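Local structure of serpin B3 (Homo sapiens, 4ZK3) at residues K10-L15 and E264-W269; Y99-A104 and K239-I244; V231-Y236 and R374-N379. The protein belongs to the serpin family and probably inhibits papain-like cysteine proteases such as cathepsins, using its reactive loop as bait. All blocks are in the same frame, centred on the assembly; numbering follows the deposited sequence.

Contact 1: K10-L15 and E264-W269; sequences KFMFDL and EKLMEW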
loop_
_atom_site.group_PDB
_atom_site.type_symbol
_atom_site.label_atom_id
_atom_site.label_comp_id
_atom_site.label_asym_id
_atom_site.label_seq_id
_atom_site.Cartn_x
_atom_site.Cartn_y
_atom_site.Cartn_z
ATOM N N LYS A 10 -7.479 -8.606 3.617
ATOM C CA LYS A 10 -8.412 -8.243 4.711
ATOM C C LYS A 10 -7.952 -7.054 5.519
ATOM O O LYS A 10 -8.728 -6.128 5.821
ATOM C CB LYS A 10 -8.613 -9.446 5.643
ATOM C CG LYS A 10 -9.313 -10.644 4.974
ATOM C CD LYS A 10 -9.362 -11.847 5.911
ATOM C CE LYS A 10 -10.064 -13.028 5.283
ATOM N NZ LYS A 10 -11.523 -12.742 5.117
ATOM N N PHE A 11 -6.677 -7.064 5.864
ATOM C CA PHE A 11 -6.042 -5.924 6.524
ATOM C C PHE A 11 -6.177 -4.673 5.687
ATOM O O PHE A 11 -6.532 -3.603 6.221
ATOM C CB PHE A 11 -4.562 -6.260 6.805
ATOM C CG PHE A 11 -3.794 -5.164 7.433
ATOM C CD1 PHE A 11 -4.208 -4.576 8.587
ATOM C CD2 PHE A 11 -2.558 -4.747 6.871
ATOM C CE1 PHE A 11 -3.462 -3.574 9.204
ATOM C CE2 PHE A 11 -1.828 -3.733 7.456
ATOM C CZ PHE A 11 -2.274 -3.132 8.634
ATOM N N MET A 12 -5.976 -4.807 4.378
ATOM C CA MET A 12 -6.207 -3.700 3.424
ATOM C C MET A 12 -7.628 -3.094 3.554
ATOM O O MET A 12 -7.774 -1.873 3.650
ATOM C CB MET A 12 -5.937 -4.151 1.961
ATOM C CG MET A 12 -6.190 -3.091 0.846
ATOM S SD MET A 12 -6.148 -3.889 -0.751
ATOM C CE MET A 12 -7.886 -4.341 -0.849
ATOM N N PHE A 13 -8.675 -3.918 3.603
ATOM C CA PHE A 13 -10.024 -3.357 3.797
ATOM C C PHE A 13 -10.249 -2.779 5.195
ATOM O O PHE A 13 -10.966 -1.750 5.337
ATOM C CB PHE A 13 -11.094 -4.362 3.437
ATOM C CG PHE A 13 -11.257 -4.527 1.963
ATOM C CD1 PHE A 13 -11.769 -3.487 1.213
ATOM C CD2 PHE A 13 -10.836 -5.691 1.311
ATOM C CE1 PHE A 13 -11.920 -3.615 -0.163
ATOM C CE2 PHE A 13 -10.967 -5.827 -0.059
ATOM C CZ PHE A 13 -11.509 -4.785 -0.806
ATOM N N ASP A 14 -9.633 -3.393 6.212
ATOM C CA ASP A 14 -9.782 -2.883 7.553
ATOM C C ASP A 14 -9.156 -1.499 7.559
ATOM O O ASP A 14 -9.661 -0.573 8.232
ATOM C CB ASP A 14 -9.133 -3.732 8.627
ATOM C CG ASP A 14 -9.691 -5.143 8.698
ATOM O OD1 ASP A 14 -10.726 -5.473 8.077
ATOM O OD2 ASP A 14 -9.017 -5.948 9.363
ATOM N N LEU A 15 -8.073 -1.313 6.795
ATOM C CA LEU A 15 -7.479 0.035 6.743
ATOM C C LEU A 15 -8.389 1.009 6.072
ATOM O O LEU A 15 -8.539 2.146 6.543
ATOM C CB LEU A 15 -6.116 0.073 6.052
ATOM C CG LEU A 15 -4.976 -0.543 6.850
ATOM C CD1 LEU A 15 -3.763 -0.766 5.940
ATOM C CD2 LEU A 15 -4.532 0.176 8.075
ATOM N N GLU A 264 -13.616 -10.938 0.564
ATOM C CA GLU A 264 -14.254 -12.103 -0.043
ATOM C C GLU A 264 -14.921 -11.719 -1.367
ATOM O O GLU A 264 -14.671 -12.335 -2.372
ATOM C CB GLU A 264 -15.255 -12.645 0.992
ATOM C CG GLU A 264 -16.032 -13.897 0.671
ATOM C CD GLU A 264 -16.930 -14.244 1.860
ATOM O OE1 GLU A 264 -17.734 -13.367 2.200
ATOM O OE2 GLU A 264 -16.785 -15.324 2.495
ATOM N N LYS A 265 -15.678 -10.623 -1.383
ATOM C CA LYS A 265 -16.335 -10.126 -2.593
ATOM C C LYS A 265 -15.345 -9.655 -3.667
ATOM O O LYS A 265 -15.515 -9.958 -4.865
ATOM C CB LYS A 265 -17.263 -8.938 -2.265
ATOM C CG LYS A 265 -18.428 -9.236 -1.309
ATOM C CD LYS A 265 -19.640 -9.722 -2.081
ATOM C CE LYS A 265 -20.375 -10.845 -1.349
ATOM N NZ LYS A 265 -21.418 -11.502 -2.193
ATOM N N LEU A 266 -14.311 -8.910 -3.254
ATOM C CA LEU A 266 -13.251 -8.516 -4.195
ATOM C C LEU A 266 -12.656 -9.701 -4.919
ATOM O O LEU A 266 -12.442 -9.689 -6.144
ATOM C CB LEU A 266 -12.123 -7.810 -3.458
ATOM C CG LEU A 266 -11.064 -7.087 -4.327
ATOM C CD1 LEU A 266 -11.752 -6.067 -5.212
ATOM C CD2 LEU A 266 -10.006 -6.342 -3.530
ATOM N N MET A 267 -12.370 -10.742 -4.148
ATOM C CA MET A 267 -11.738 -11.921 -4.709
ATOM C C MET A 267 -12.629 -12.589 -5.716
ATOM O O MET A 267 -12.161 -13.053 -6.737
ATOM C CB MET A 267 -11.287 -12.884 -3.611
ATOM C CG MET A 267 -10.168 -12.262 -2.770
ATOM S SD MET A 267 -9.508 -13.312 -1.469
ATOM C CE MET A 267 -8.933 -12.117 -0.245
ATOM N N GLU A 268 -13.924 -12.565 -5.471
ATOM C CA GLU A 268 -14.849 -13.185 -6.400
ATOM C C GLU A 268 -14.930 -12.380 -7.697
ATOM O O GLU A 268 -14.660 -12.882 -8.792
ATOM C CB GLU A 268 -16.214 -13.270 -5.740
ATOM C CG GLU A 268 -17.099 -14.353 -6.316
ATOM C CD GLU A 268 -18.545 -14.157 -5.943
ATOM O OE1 GLU A 268 -18.802 -13.865 -4.749
ATOM O OE2 GLU A 268 -19.409 -14.267 -6.852
ATOM N N TRP A 269 -15.268 -11.104 -7.539
ATOM C CA TRP A 269 -15.599 -10.214 -8.634
ATOM C C TRP A 269 -14.439 -9.904 -9.582
ATOM O O TRP A 269 -14.666 -9.580 -10.766
ATOM C CB TRP A 269 -16.122 -8.882 -8.081
ATOM C CG TRP A 269 -17.415 -9.016 -7.298
ATOM C CD1 TRP A 269 -18.303 -10.056 -7.361
ATOM C CD2 TRP A 269 -17.972 -8.076 -6.386
ATOM N NE1 TRP A 269 -19.360 -9.826 -6.523
ATOM C CE2 TRP A 269 -19.195 -8.611 -5.924
ATOM C CE3 TRP A 269 -17.566 -6.827 -5.912
ATOM C CZ2 TRP A 269 -20.017 -7.934 -5.023
ATOM C CZ3 TRP A 269 -18.373 -6.163 -4.993
ATOM C CH2 TRP A 269 -19.589 -6.710 -4.570
#

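Contact 2: Y99-A104 and K239-I244; sequences YELKIA and KDLSMI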
loop_
_atom_site.group_PDB
_atom_site.type_symbol
_atom_site.label_atom_id
_atom_site.label_comp_id
_atom_site.label_asym_id
_atom_site.label_seq_id
_atom_site.Cartn_x
_atom_site.Cartn_y
_atom_site.Cartn_z
ATOM N N TYR A 99 8.821 -3.149 -16.965
ATOM C CA TYR A 99 8.480 -2.643 -15.626
ATOM C C TYR A 99 9.579 -2.891 -14.624
ATOM O O TYR A 99 10.453 -3.738 -14.846
ATOM C CB TYR A 99 7.145 -3.247 -15.132
ATOM C CG TYR A 99 7.218 -4.694 -14.711
ATOM C CD1 TYR A 99 6.952 -5.727 -15.616
ATOM C CD2 TYR A 99 7.519 -5.044 -13.368
ATOM C CE1 TYR A 99 7.009 -7.066 -15.194
ATOM C CE2 TYR A 99 7.584 -6.369 -12.965
ATOM C CZ TYR A 99 7.333 -7.373 -13.871
ATOM O OH TYR A 99 7.391 -8.681 -13.426
ATOM N N GLU A 100 9.521 -2.128 -13.528
ATOM C CA GLU A 100 10.303 -2.354 -12.354
ATOM C C GLU A 100 9.382 -2.458 -11.135
ATOM O O GLU A 100 8.494 -1.596 -10.947
ATOM C CB GLU A 100 11.205 -1.165 -12.133
ATOM C CG GLU A 100 12.162 -1.404 -10.998
ATOM C CD GLU A 100 13.100 -0.274 -10.790
ATOM O OE1 GLU A 100 12.816 0.838 -11.276
ATOM O OE2 GLU A 100 14.117 -0.513 -10.117
ATOM N N LEU A 101 9.590 -3.500 -10.329
ATOM C CA LEU A 101 8.976 -3.666 -9.035
ATOM C C LEU A 101 10.081 -3.920 -8.007
ATOM O O LEU A 101 10.923 -4.796 -8.207
ATOM C CB LEU A 101 7.992 -4.839 -9.077
ATOM C CG LEU A 101 7.341 -5.035 -7.723
ATOM C CD1 LEU A 101 6.525 -3.816 -7.201
ATOM C CD2 LEU A 101 6.465 -6.244 -7.762
ATOM N N LYS A 102 10.103 -3.175 -6.914
ATOM C CA LYS A 102 11.091 -3.404 -5.937
ATOM C C LYS A 102 10.590 -3.027 -4.574
ATOM O O LYS A 102 9.746 -2.146 -4.415
ATOM C CB LYS A 102 12.400 -2.723 -6.241
ATOM C CG LYS A 102 12.368 -1.257 -6.347
ATOM C CD LYS A 102 13.719 -0.618 -6.618
ATOM C CE LYS A 102 13.490 0.830 -6.982
ATOM N NZ LYS A 102 14.696 1.720 -6.810
ATOM N N ILE A 103 11.091 -3.748 -3.586
ATOM C CA ILE A 103 10.700 -3.534 -2.207
ATOM C C ILE A 103 11.897 -3.733 -1.340
ATOM O O ILE A 103 12.632 -4.704 -1.531
ATOM C CB ILE A 103 9.530 -4.455 -1.868
ATOM C CG1 ILE A 103 8.907 -4.099 -0.509
ATOM C CG2 ILE A 103 9.945 -5.906 -1.940
ATOM C CD1 ILE A 103 7.522 -4.624 -0.409
ATOM N N ALA A 104 12.045 -2.895 -0.330
ATOM C CA ALA A 104 13.140 -3.051 0.611
ATOM C C ALA A 104 12.672 -2.736 2.031
ATOM O O ALA A 104 11.785 -1.873 2.244
ATOM C CB ALA A 104 14.235 -2.080 0.233
ATOM N N LYS A 239 2.107 -8.891 -18.468
ATOM C CA LYS A 239 1.046 -9.430 -17.639
ATOM C C LYS A 239 1.503 -9.950 -16.260
ATOM O O LYS A 239 0.811 -10.743 -15.648
ATOM C CB LYS A 239 0.267 -10.525 -18.371
ATOM C CG LYS A 239 -0.371 -10.134 -19.714
ATOM C CD LYS A 239 -1.222 -11.315 -20.228
ATOM C CE LYS A 239 -1.268 -11.447 -21.736
ATOM N NZ LYS A 239 -2.177 -10.399 -22.265
ATOM N N ASP A 240 2.604 -9.481 -15.714
ATOM C CA ASP A 240 2.922 -9.892 -14.322
ATOM C C ASP A 240 2.041 -9.155 -13.280
ATOM O O ASP A 240 1.766 -9.687 -12.158
ATOM C CB ASP A 240 4.414 -9.696 -14.053
ATOM C CG ASP A 240 5.273 -10.732 -14.826
ATOM O OD1 ASP A 240 4.670 -11.724 -15.300
ATOM O OD2 ASP A 240 6.475 -10.494 -15.005
ATOM N N LEU A 241 1.640 -7.942 -13.676
ATOM C CA LEU A 241 0.870 -7.049 -12.860
ATOM C C LEU A 241 -0.290 -6.449 -13.653
ATOM O O LEU A 241 -0.253 -6.376 -14.877
ATOM C CB LEU A 241 1.778 -5.952 -12.333
ATOM C CG LEU A 241 2.803 -6.402 -11.288
ATOM C CD1 LEU A 241 4.191 -6.360 -11.872
ATOM C CD2 LEU A 241 2.742 -5.502 -10.052
ATOM N N SER A 242 -1.345 -6.080 -12.943
ATOM C CA SER A 242 -2.477 -5.388 -13.562
ATOM C C SER A 242 -3.015 -4.301 -12.643
ATOM O O SER A 242 -2.848 -4.347 -11.446
ATOM C CB SER A 242 -3.609 -6.354 -13.794
ATOM O OG SER A 242 -3.340 -7.253 -14.799
ATOM N N MET A 243 -3.735 -3.358 -13.223
ATOM C CA MET A 243 -4.461 -2.365 -12.454
ATOM C C MET A 243 -5.909 -2.777 -12.639
ATOM O O MET A 243 -6.354 -2.946 -13.769
ATOM C CB MET A 243 -4.279 -0.938 -12.964
ATOM C CG MET A 243 -5.181 0.070 -12.224
ATOM S SD MET A 243 -4.890 1.828 -12.497
ATOM C CE MET A 243 -3.406 2.171 -11.561
ATOM N N ILE A 244 -6.598 -2.958 -11.539
ATOM C CA ILE A 244 -8.050 -3.311 -11.565
ATOM C C ILE A 244 -8.797 -2.063 -11.180
ATOM O O ILE A 244 -8.392 -1.390 -10.215
ATOM C CB ILE A 244 -8.372 -4.363 -10.506
ATOM C CG1 ILE A 244 -7.549 -5.601 -10.752
ATOM C CG2 ILE A 244 -9.884 -4.662 -10.436
ATOM C CD1 ILE A 244 -7.594 -6.105 -12.140
#

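Contact 3: V231-Y236 and R374-N379; sequences VLEIPY and RQNKTN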
loop_
_atom_site.group_PDB
_atom_site.type_symbol
_atom_site.label_atom_id
_atom_site.label_comp_id
_atom_site.label_asym_id
_atom_site.label_seq_id
_atom_site.Cartn_x
_atom_site.Cartn_y
_atom_site.Cartn_z
ATOM N N VAL A 231 -16.376 -3.680 -13.437
ATOM C CA VAL A 231 -14.959 -4.033 -13.136
ATOM C C VAL A 231 -14.142 -4.206 -14.386
ATOM O O VAL A 231 -14.559 -4.892 -15.299
ATOM C CB VAL A 231 -14.847 -5.343 -12.314
ATOM C CG1 VAL A 231 -13.414 -5.586 -11.899
ATOM C CG2 VAL A 231 -15.626 -5.202 -11.062
ATOM N N LEU A 232 -12.948 -3.612 -14.417
ATOM C CA LEU A 232 -12.045 -3.766 -15.518
ATOM C C LEU A 232 -10.624 -4.111 -15.080
ATOM O O LEU A 232 -10.112 -3.529 -14.119
ATOM C CB LEU A 232 -12.013 -2.477 -16.355
ATOM C CG LEU A 232 -11.401 -2.544 -17.737
ATOM C CD1 LEU A 232 -12.333 -3.279 -18.682
ATOM C CD2 LEU A 232 -11.220 -1.161 -18.287
ATOM N N GLU A 233 -9.971 -5.024 -15.815
ATOM C CA GLU A 233 -8.544 -5.300 -15.635
ATOM C C GLU A 233 -7.776 -4.656 -16.778
ATOM O O GLU A 233 -8.051 -4.896 -17.935
ATOM C CB GLU A 233 -8.231 -6.816 -15.567
ATOM C CG GLU A 233 -6.757 -7.140 -15.470
ATOM C CD GLU A 233 -6.352 -8.458 -16.047
ATOM O OE1 GLU A 233 -6.971 -8.923 -17.028
ATOM O OE2 GLU A 233 -5.342 -8.992 -15.550
ATOM N N ILE A 234 -6.782 -3.856 -16.419
ATOM C CA ILE A 234 -5.935 -3.177 -17.377
ATOM C C ILE A 234 -4.535 -3.735 -17.147
ATOM O O ILE A 234 -3.881 -3.334 -16.202
ATOM C CB ILE A 234 -5.928 -1.639 -17.195
ATOM C CG1 ILE A 234 -7.339 -1.088 -17.052
ATOM C CG2 ILE A 234 -5.228 -0.979 -18.367
ATOM C CD1 ILE A 234 -7.483 0.390 -16.739
ATOM N N PRO A 235 -4.073 -4.679 -18.008
ATOM C CA PRO A 235 -2.768 -5.276 -17.699
ATOM C C PRO A 235 -1.577 -4.359 -17.951
ATOM O O PRO A 235 -1.583 -3.552 -18.884
ATOM C CB PRO A 235 -2.683 -6.458 -18.655
ATOM C CG PRO A 235 -4.099 -6.763 -19.053
ATOM C CD PRO A 235 -4.780 -5.419 -19.083
ATOM N N TYR A 236 -0.524 -4.565 -17.170
ATOM C CA TYR A 236 0.776 -4.050 -17.519
ATOM C C TYR A 236 1.447 -4.979 -18.498
ATOM O O TYR A 236 1.177 -6.161 -18.550
ATOM C CB TYR A 236 1.611 -3.781 -16.260
ATOM C CG TYR A 236 0.976 -2.667 -15.433
ATOM C CD1 TYR A 236 1.146 -1.322 -15.805
ATOM C CD2 TYR A 236 0.231 -2.949 -14.315
ATOM C CE1 TYR A 236 0.547 -0.292 -15.100
ATOM C CE2 TYR A 236 -0.387 -1.938 -13.575
ATOM C CZ TYR A 236 -0.228 -0.605 -13.980
ATOM O OH TYR A 236 -0.820 0.404 -13.298
ATOM N N ARG A 374 -2.240 -5.014 -8.652
ATOM C CA ARG A 374 -2.121 -6.383 -8.231
ATOM C C ARG A 374 -0.968 -7.089 -8.928
ATOM O O ARG A 374 -0.813 -6.976 -10.147
ATOM C CB ARG A 374 -3.412 -7.106 -8.596
ATOM C CG ARG A 374 -3.492 -8.564 -8.121
ATOM C CD ARG A 374 -4.866 -9.168 -8.515
ATOM N NE ARG A 374 -4.974 -9.346 -9.978
ATOM C CZ ARG A 374 -6.125 -9.490 -10.662
ATOM N NH1 ARG A 374 -7.316 -9.508 -10.052
ATOM N NH2 ARG A 374 -6.077 -9.650 -11.987
ATOM N N GLN A 375 -0.226 -7.889 -8.160
ATOM C CA GLN A 375 0.768 -8.844 -8.721
ATOM C C GLN A 375 0.007 -10.144 -9.042
ATOM O O GLN A 375 -0.606 -10.777 -8.168
ATOM C CB GLN A 375 1.978 -8.976 -7.839
ATOM C CG GLN A 375 2.523 -10.366 -7.611
ATOM C CD GLN A 375 3.759 -10.655 -8.349
ATOM O OE1 GLN A 375 4.729 -9.911 -8.279
ATOM N NE2 GLN A 375 3.766 -11.769 -9.025
ATOM N N ASN A 376 -0.058 -10.492 -10.321
ATOM C CA ASN A 376 -1.060 -11.524 -10.708
ATOM C C ASN A 376 -0.767 -12.989 -10.233
ATOM O O ASN A 376 -1.653 -13.674 -9.770
ATOM C CB ASN A 376 -1.287 -11.479 -12.225
ATOM C CG ASN A 376 -1.959 -10.189 -12.688
ATOM O OD1 ASN A 376 -2.838 -9.641 -12.037
ATOM N ND2 ASN A 376 -1.591 -9.756 -13.826
ATOM N N LYS A 377 0.484 -13.408 -10.288
ATOM C CA LYS A 377 0.862 -14.789 -9.900
ATOM C C LYS A 377 0.645 -15.056 -8.427
ATOM O O LYS A 377 0.187 -16.122 -8.054
ATOM C CB LYS A 377 2.325 -15.045 -10.265
ATOM C CG LYS A 377 2.434 -15.570 -11.697
ATOM C CD LYS A 377 3.462 -14.897 -12.616
ATOM C CE LYS A 377 2.791 -14.424 -13.912
ATOM N NZ LYS A 377 3.787 -14.335 -15.001
ATOM N N THR A 378 0.983 -14.080 -7.581
ATOM C CA THR A 378 0.789 -14.210 -6.146
ATOM C C THR A 378 -0.524 -13.738 -5.701
ATOM O O THR A 378 -0.846 -13.856 -4.528
ATOM C CB THR A 378 1.826 -13.412 -5.381
ATOM O OG1 THR A 378 1.665 -12.007 -5.644
ATOM C CG2 THR A 378 3.214 -13.853 -5.809
ATOM N N ASN A 379 -1.274 -13.122 -6.606
ATOM C CA ASN A 379 -2.544 -12.500 -6.228
ATOM C C ASN A 379 -2.527 -11.426 -5.066
ATOM O O ASN A 379 -3.430 -11.346 -4.185
ATOM C CB ASN A 379 -3.530 -13.613 -5.935
ATOM C CG ASN A 379 -4.947 -13.204 -6.251
ATOM O OD1 ASN A 379 -5.248 -12.657 -7.313
ATOM N ND2 ASN A 379 -5.834 -13.481 -5.325
#

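Contact 1: K10-L15 and E264-W269
Leu266 pushes one methyl against the rim of the Phe13 ring: its CD2 lies 3.5 Å from Phe13 CZ, with CE2 of the ring almost as close, and approaches the edge near the ring plane. Leu266 CB backs this up, 4.1 Å from Phe13 CZ. The same methyl also meets Met12, whose CE is 4.0 Å from Leu266 CD2, the two side chains crossing at about a right angle. Met12 runs out extended and then turns at its last torsion (chi3 89°), which brings CE over one face of Phe13, 3.5 Å above the ring plane and toward its rim. Phe13 is thus touched on a face from within its own helix and at its edge by Leu266. In the serpin fold this joins the N-terminal helix 4-19 to the short helix 263-269 through buried apolar groups alone, with no hydrogen bond across. Ile381 of strand 380-387 touches both Met12 and Leu266, while Pro31 and Tyr384 pack on Met12 and Leu261 on Leu266. Farther out, the backbone oxygen of Met12 is hydrogen-bonded to Tyr29 OH, and that of Leu266 to Thr270 OG1.

Contact 2: Y99-A104 and K239-I244
Tyr99 and Asp240 are joined by the one hydrogen bond of this contact, in which Tyr99 OH donates to Asp240 OD2 over 2.6 Å. The acceptor uses its anti lone pair, the one turned away from OD1, and sits at the ring edge in the ring plane, whereas the carboxylate plane stands 90° to the ring. Tyr99 reaches across with CG lodged between its backbone N and carbonyl carbon (chi1 74°). Apolar contact comes from Leu241: CD1 makes a CH-pi approach over one ring face, 3.9 Å from the Tyr99 ring centroid and 25° off the normal, with its shortest distance, 3.6 Å, to Tyr99 CE2. The other methyl, Leu241 CD2, touches Leu101 CD2 more loosely at 4.4 Å. These groups bridge the layers of the serpin fold, from strand 99-110 of the large sheet A to the start of strand 241-248 in sheet B. Ionic partners gather on the carboxylate, Lys94 NZ forming a salt bridge with Asp240 OD2 and Lys377 NZ with Asp240 OD1. With two lysines and a phenol hydroxyl around it, the buried Asp240 probably stays ionised, its negative charge shared between both oxygens.

Contact 3: V231-Y236 and R374-N379
Glu233 and Arg374 form a long salt bridge, OE2 lying 3.7 Å from Arg374 NH2 near the guanidinium plane, with carboxylate and guanidinium planes 59° apart. The attraction is therefore mainly electrostatic, and stronger polar partners hold each group: Glu233 OE2 is hydrogen-bonded to Ser242 OG, Glu233 OE1 to His220 ND1, and Arg374 NH1 to Thr270 O. Hydrogen bonds within 374-379 fix the guanidinium further. Arg374 bends at chi3 (69°) and grips Asn376 OD1 side-on with two nitrogens. NE donates over 3.0 Å to Asn376 OD1 in the carbonyl plane, with an N-H...O angle of 160°; NH2, at 3.2 Å from that oxygen, comes from above the carbonyl plane. With OD1 so occupied, the amide turns ND2 to Lys239 O and Ser242 OG; Asn376 ND2 is still 4.2 Å from Glu233 OE2, beyond direct bonding. Glu233 and Arg374 lie on strands of sheet B of the serpin fold, where 241-248 pairs antiparallel with both 229-235 and 369-375, and Asn376 in the turn just after 369-375. Their side chains meet across that middle strand, beside Ser242 and Ile244, while Thr270 ties Arg374 to the C-terminal end of helix 263-269.

Overall arrangement
All three contacts fall within the serpin fold. Contacts 2 and 3 are neighbours, their centres 9 Å apart, and they touch at and just before the start of strand 241-248: in the turn before it Asp240 O lies 2.7 Å from Asn376 N, a probable hydrogen bond. Contact 1 is more distant, its centre about 19 Å from that of contact 2 and 15 Å from that of contact 3. Along the chain contact 2 is nested inside contact 1, and contact 3 crosses both. Helices 4-19 and 263-269 of contact 1 come within about 4 Å (nearest atoms) of contact 3 without touching it, while contact 2 joins sheet B to sheet A. Strand 340-351 lies between 174-185 and 325-336, consistent with a cleaved serpin whose reactive loop has inserted.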